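Local coordinates for Lin1944 protein (Listeria innocua, PDB 3D7L) that is of unknown function but belongs to the short-chain dehydrogenase/reductase family, and so may act as an oxidoreductase, at residues M4-I9 and K188-A193; G108-T113 and I150-V155. All coordinates share one frame; numbering follows the deposited sequence.

Interaction 1: M4-I9 and K188-A193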
loop_
_atom_site.group_PDB
_atom_site.type_symbol
_atom_site.label_atom_id
_atom_site.label_comp_id
_atom_site.label_asym_id
_atom_site.label_seq_id
_atom_site.Cartn_x
_atom_site.Cartn_y
_atom_site.Cartn_z
HETATM N N MSE D 4 -28.863 14.019 4.465
HETATM C CA MSE D 4 -27.447 13.673 4.345
HETATM C C MSE D 4 -26.498 14.872 4.148
HETATM O O MSE D 4 -26.755 15.771 3.345
HETATM C CB MSE D 4 -27.284 12.706 3.172
HETATM C CG MSE D 4 -26.174 11.729 3.331
HETATM SE SE MSE D 4 -26.864 10.140 4.222
HETATM C CE MSE D 4 -25.346 9.013 3.799
ATOM N N LYS D 5 -25.380 14.849 4.872
ATOM C CA LYS D 5 -24.316 15.831 4.717
ATOM C C LYS D 5 -23.022 15.101 4.333
ATOM O O LYS D 5 -22.618 14.171 5.014
ATOM C CB LYS D 5 -24.131 16.595 6.022
ATOM C CG LYS D 5 -23.419 17.918 5.878
ATOM C CD LYS D 5 -23.656 18.804 7.109
ATOM C CE LYS D 5 -22.694 20.009 7.121
ATOM N NZ LYS D 5 -22.973 20.975 8.240
ATOM N N ILE D 6 -22.378 15.545 3.256
ATOM C CA ILE D 6 -21.182 14.879 2.720
ATOM C C ILE D 6 -20.006 15.846 2.544
ATOM O O ILE D 6 -20.142 16.918 1.931
ATOM C CB ILE D 6 -21.485 14.194 1.359
ATOM C CG1 ILE D 6 -22.620 13.168 1.503
ATOM C CG2 ILE D 6 -20.234 13.535 0.794
ATOM C CD1 ILE D 6 -23.174 12.682 0.181
ATOM N N LEU D 7 -18.853 15.465 3.080
ATOM C CA LEU D 7 -17.624 16.214 2.834
ATOM C C LEU D 7 -16.907 15.569 1.656
ATOM O O LEU D 7 -16.511 14.391 1.708
ATOM C CB LEU D 7 -16.719 16.232 4.069
ATOM C CG LEU D 7 -15.356 16.917 3.906
ATOM C CD1 LEU D 7 -15.485 18.425 3.658
ATOM C CD2 LEU D 7 -14.446 16.640 5.133
ATOM N N LEU D 8 -16.773 16.332 0.580
ATOM C CA LEU D 8 -16.156 15.830 -0.630
ATOM C C LEU D 8 -14.809 16.507 -0.823
ATOM O O LEU D 8 -14.748 17.709 -1.146
ATOM C CB LEU D 8 -17.075 16.062 -1.838
ATOM C CG LEU D 8 -16.548 15.765 -3.253
ATOM C CD1 LEU D 8 -15.960 14.362 -3.403
ATOM C CD2 LEU D 8 -17.653 15.999 -4.278
ATOM N N ILE D 9 -13.739 15.741 -0.607
ATOM C CA ILE D 9 -12.367 16.253 -0.761
ATOM C C ILE D 9 -11.906 15.919 -2.164
ATOM O O ILE D 9 -11.954 14.756 -2.564
ATOM C CB ILE D 9 -11.388 15.663 0.312
ATOM C CG1 ILE D 9 -11.889 16.025 1.714
ATOM C CG2 ILE D 9 -9.959 16.242 0.162
ATOM C CD1 ILE D 9 -12.027 14.860 2.660
ATOM N N LYS D 188 -22.849 4.499 -4.730
ATOM C CA LYS D 188 -23.056 3.174 -4.173
ATOM C C LYS D 188 -22.418 3.087 -2.784
ATOM O O LYS D 188 -23.060 2.625 -1.845
ATOM C CB LYS D 188 -22.483 2.101 -5.122
ATOM C CG LYS D 188 -22.681 0.683 -4.654
ATOM C CD LYS D 188 -22.076 -0.323 -5.637
ATOM C CE LYS D 188 -22.159 -1.740 -5.076
ATOM N NZ LYS D 188 -23.538 -2.246 -4.880
ATOM N N SER D 189 -21.173 3.563 -2.646
ATOM C CA SER D 189 -20.507 3.569 -1.340
ATOM C C SER D 189 -21.222 4.445 -0.308
ATOM O O SER D 189 -21.446 3.997 0.804
ATOM C CB SER D 189 -19.033 3.965 -1.446
ATOM O OG SER D 189 -18.447 3.875 -0.179
ATOM N N VAL D 190 -21.622 5.658 -0.675
ATOM C CA VAL D 190 -22.260 6.558 0.286
ATOM C C VAL D 190 -23.675 6.113 0.679
ATOM O O VAL D 190 -24.043 6.147 1.862
ATOM C CB VAL D 190 -22.262 8.033 -0.236
ATOM C CG1 VAL D 190 -23.120 8.987 0.663
ATOM C CG2 VAL D 190 -20.842 8.549 -0.373
ATOM N N PHE D 191 -24.471 5.694 -0.299
ATOM C CA PHE D 191 -25.898 5.496 -0.072
ATOM C C PHE D 191 -26.297 4.046 0.119
ATOM O O PHE D 191 -27.375 3.766 0.650
ATOM C CB PHE D 191 -26.701 6.140 -1.204
ATOM C CG PHE D 191 -26.723 7.637 -1.130
ATOM C CD1 PHE D 191 -27.581 8.290 -0.243
ATOM C CD2 PHE D 191 -25.883 8.395 -1.930
ATOM C CE1 PHE D 191 -27.592 9.689 -0.154
ATOM C CE2 PHE D 191 -25.901 9.787 -1.867
ATOM C CZ PHE D 191 -26.748 10.438 -0.964
ATOM N N GLY D 192 -25.434 3.134 -0.340
ATOM C CA GLY D 192 -25.575 1.700 -0.061
ATOM C C GLY D 192 -25.162 1.374 1.373
ATOM O O GLY D 192 -25.010 2.280 2.206
ATOM N N ALA D 193 -24.992 0.092 1.672
ATOM C CA ALA D 193 -24.781 -0.335 3.056
ATOM C C ALA D 193 -23.657 -1.335 3.213
ATOM O O ALA D 193 -23.555 -2.005 4.264
ATOM C CB ALA D 193 -26.083 -0.901 3.648
#
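The ring of Phe191 is the one flat group here, and two side chains from the segment Met4-Ile9 reach it at a slant. Met4 CG comes within 4.3 Å of Phe191 CE1, while Ile6 CD1 lies at a similar range from CZ. One ring face also carries Val190 CG1, which sits 3.8 Å above the plane of the Phe191 ring and displaced toward its rim. Met4, present as selenomethionine, adds a Met-aromatic contact, its SE 5.4 Å from the centroid of the Phe191 ring and 48° off the ring normal. A cation-pi contact with Lys26 and packing against Leu23 give the same ring further partners.

Next to the ring, Val190 is where Met4 and Ile6 converge. Its CG1, anti to the backbone N (chi1 172°), meets Ile6 CD1 at 3.7 Å, the two side chains reaching tip to tip. Met4 and Val190 instead slide past each other in opposite directions: a bend at chi2 (90°) sets SE aside from the line of the chain. The terminal CE lies 3.8 Å from Val190 CG1 and about as close to the carbonyl O of Val190. Apart from the touch of CE on that oxygen and the selenium-ring contact, the meeting is of apolar side chains, with no hydrogen bonds between the segments. On the sheet side, Val63 of the adjoining strand 59-64 touches both Ile6 and Val190. The contact thus shows how the C-terminal turn of helix 179-191 packs against Met4 and Ile6, at the N-terminal end of the segment that carries strand 5-9, one flank of the alpha/beta/alpha sandwich of the Rossmann fold in short-chain dehydrogenases/reductases.

Interaction 2: G108-T113 and I150-V155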
loop_
_atom_site.group_PDB
_atom_site.type_symbol
_atom_site.label_atom_id
_atom_site.label_comp_id
_atom_site.label_asym_id
_atom_site.label_seq_id
_atom_site.Cartn_x
_atom_site.Cartn_y
_atom_site.Cartn_z
ATOM N N GLY D 108 -22.262 6.423 9.459
ATOM C CA GLY D 108 -21.636 7.191 8.382
ATOM C C GLY D 108 -20.673 6.305 7.603
ATOM O O GLY D 108 -20.548 5.113 7.903
ATOM N N SER D 109 -20.010 6.865 6.593
ATOM C CA SER D 109 -19.055 6.095 5.773
ATOM C C SER D 109 -17.870 6.921 5.303
ATOM O O SER D 109 -17.987 8.140 5.188
ATOM C CB SER D 109 -19.754 5.520 4.533
ATOM O OG SER D 109 -20.077 6.552 3.617
ATOM N N PHE D 110 -16.743 6.237 5.025
ATOM C CA PHE D 110 -15.615 6.786 4.260
ATOM C C PHE D 110 -15.604 6.172 2.855
ATOM O O PHE D 110 -15.850 4.984 2.706
ATOM C CB PHE D 110 -14.269 6.425 4.908
ATOM C CG PHE D 110 -13.997 7.109 6.202
ATOM C CD1 PHE D 110 -13.489 8.402 6.230
ATOM C CD2 PHE D 110 -14.216 6.449 7.411
ATOM C CE1 PHE D 110 -13.218 9.046 7.434
ATOM C CE2 PHE D 110 -13.938 7.100 8.630
ATOM C CZ PHE D 110 -13.428 8.383 8.625
ATOM N N THR D 111 -15.295 6.965 1.829
ATOM C CA THR D 111 -15.010 6.402 0.502
ATOM C C THR D 111 -13.675 6.956 0.011
ATOM O O THR D 111 -13.498 8.169 -0.040
ATOM C CB THR D 111 -16.088 6.702 -0.512
ATOM O OG1 THR D 111 -17.355 6.389 0.051
ATOM C CG2 THR D 111 -15.882 5.910 -1.793
ATOM N N LEU D 112 -12.747 6.064 -0.351
ATOM C CA LEU D 112 -11.394 6.484 -0.763
ATOM C C LEU D 112 -11.127 6.140 -2.224
ATOM O O LEU D 112 -11.747 5.232 -2.753
ATOM C CB LEU D 112 -10.355 5.820 0.141
ATOM C CG LEU D 112 -9.879 6.481 1.439
ATOM C CD1 LEU D 112 -10.839 7.508 2.107
ATOM C CD2 LEU D 112 -9.349 5.414 2.455
ATOM N N THR D 113 -10.209 6.837 -2.889
ATOM C CA THR D 113 -9.988 6.536 -4.322
ATOM C C THR D 113 -8.695 5.757 -4.535
ATOM O O THR D 113 -7.677 6.103 -3.962
ATOM C CB THR D 113 -9.986 7.809 -5.214
ATOM O OG1 THR D 113 -11.230 8.509 -5.056
ATOM C CG2 THR D 113 -9.797 7.446 -6.687
ATOM N N ILE D 150 -20.029 2.630 11.305
ATOM C CA ILE D 150 -19.389 3.342 10.222
ATOM C C ILE D 150 -18.846 2.380 9.164
ATOM O O ILE D 150 -18.313 1.319 9.498
ATOM C CB ILE D 150 -18.293 4.270 10.758
ATOM C CG1 ILE D 150 -18.931 5.509 11.432
ATOM C CG2 ILE D 150 -17.363 4.700 9.644
ATOM C CD1 ILE D 150 -18.080 6.159 12.534
ATOM N N ARG D 151 -19.020 2.737 7.890
ATOM C CA ARG D 151 -18.557 1.892 6.771
ATOM C C ARG D 151 -17.399 2.536 6.033
ATOM O O ARG D 151 -17.209 3.764 6.094
ATOM C CB ARG D 151 -19.708 1.582 5.804
ATOM C CG ARG D 151 -20.978 1.016 6.499
ATOM C CD ARG D 151 -22.151 0.828 5.503
ATOM N NE ARG D 151 -22.643 2.119 5.058
ATOM C CZ ARG D 151 -22.402 2.685 3.871
ATOM N NH1 ARG D 151 -21.708 2.066 2.929
ATOM N NH2 ARG D 151 -22.906 3.876 3.615
ATOM N N ILE D 152 -16.604 1.711 5.351
ATOM C CA ILE D 152 -15.499 2.236 4.537
ATOM C C ILE D 152 -15.273 1.368 3.296
ATOM O O ILE D 152 -15.070 0.149 3.401
ATOM C CB ILE D 152 -14.171 2.417 5.372
ATOM C CG1 ILE D 152 -13.006 2.847 4.462
ATOM C CG2 ILE D 152 -13.792 1.092 6.123
ATOM C CD1 ILE D 152 -11.830 3.462 5.227
ATOM N N ASN D 153 -15.318 2.009 2.130
ATOM C CA ASN D 153 -15.066 1.320 0.859
ATOM C C ASN D 153 -14.068 2.098 0.000
ATOM O O ASN D 153 -13.774 3.245 0.293
ATOM C CB ASN D 153 -16.365 1.166 0.047
ATOM C CG ASN D 153 -17.444 0.414 0.795
ATOM O OD1 ASN D 153 -17.281 -0.768 1.109
ATOM N ND2 ASN D 153 -18.574 1.085 1.057
ATOM N N THR D 154 -13.572 1.478 -1.063
ATOM C CA THR D 154 -12.742 2.197 -2.015
ATOM C C THR D 154 -13.347 2.091 -3.411
ATOM O O THR D 154 -14.052 1.122 -3.723
ATOM C CB THR D 154 -11.265 1.713 -2.045
ATOM O OG1 THR D 154 -11.210 0.311 -2.287
ATOM C CG2 THR D 154 -10.578 2.019 -0.741
ATOM N N VAL D 155 -13.087 3.096 -4.230
ATOM C CA VAL D 155 -13.487 3.081 -5.630
ATOM C C VAL D 155 -12.205 3.091 -6.468
ATOM O O VAL D 155 -11.310 3.909 -6.228
ATOM C CB VAL D 155 -14.440 4.235 -5.968
ATOM C CG1 VAL D 155 -14.727 4.295 -7.501
ATOM C CG2 VAL D 155 -15.750 4.094 -5.159
#
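Parallel pairing of neighbouring strands in a beta-alpha-beta unit brings Gly108-Thr113 alongside Arg151-Val155, with helix 126-142 in the connection between them. Five backbone hydrogen bonds zip the pair. Phe110 and Leu112 each use both N and O, Phe110 N bonding to Arg151 O at 2.7 Å and Phe110 O accepting from Asn153 N; the ladder ends at Leu112 O, which receives Val155 N at 2.9 Å. Several acceptors also take a CA-H...O contact: Arg151 O, for one, has Ser109 CA at 3.0 Å.

Side chains alternate between two helix-covered faces of the sheet, as in the layered Rossmann fold. Phe110, Leu112, Ile152 and Thr154 project to the face covered by helices 79-100 and 126-142. There Ile152 CG1, anti to its backbone N (chi1 175°), lies 3.8 Å from Phe110 CB, and Ile150 CG2 approaches CD2 of the Phe110 ring at a slant. Leu112 CB meets the methyl CG2 of Thr154, and Leu112 CD2 lies 4.2 Å from Ile152 CD1.

On the other face, which helix 179-191 covers, Thr111 CG2 and Val155 CG2 touch at 3.8 Å, their side chains crossing at a slant. Ser109 CB rests over one face of the Arg151 guanidinium, 3.6 Å above its plane and offset toward the rim. A bend at chi3 (-69°) sets NE back from the extended course of the arginine chain, and NH1 is held by the carbonyl oxygens of Ser189 and Gln194. Buried Asn153 is gripped at both ends of its amide: OD1 accepts from Glu197 N, while ND2 bonds to Ser189 OG and Gln194 O.

In the fold
Interactions 1 and 2 show how one parallel sheet is both built and covered. Their centres lie about 8 Å apart, and strand 59-64 separates strand 5-9 from strand 108-113 in the sheet. Along the chain interaction 2 is nested within the loop that interaction 1 closes, since helix 179-191 follows strand 151-157 and returns to the first strand. The two contacts also touch directly: Ser189 OG lies 2.7 Å from Thr111 OG1, a probable hydrogen bond. That helix end is therefore fastened by polar groups to the paired strands of 108-113 and 150-155, and by apolar packing to Met4-Ile9.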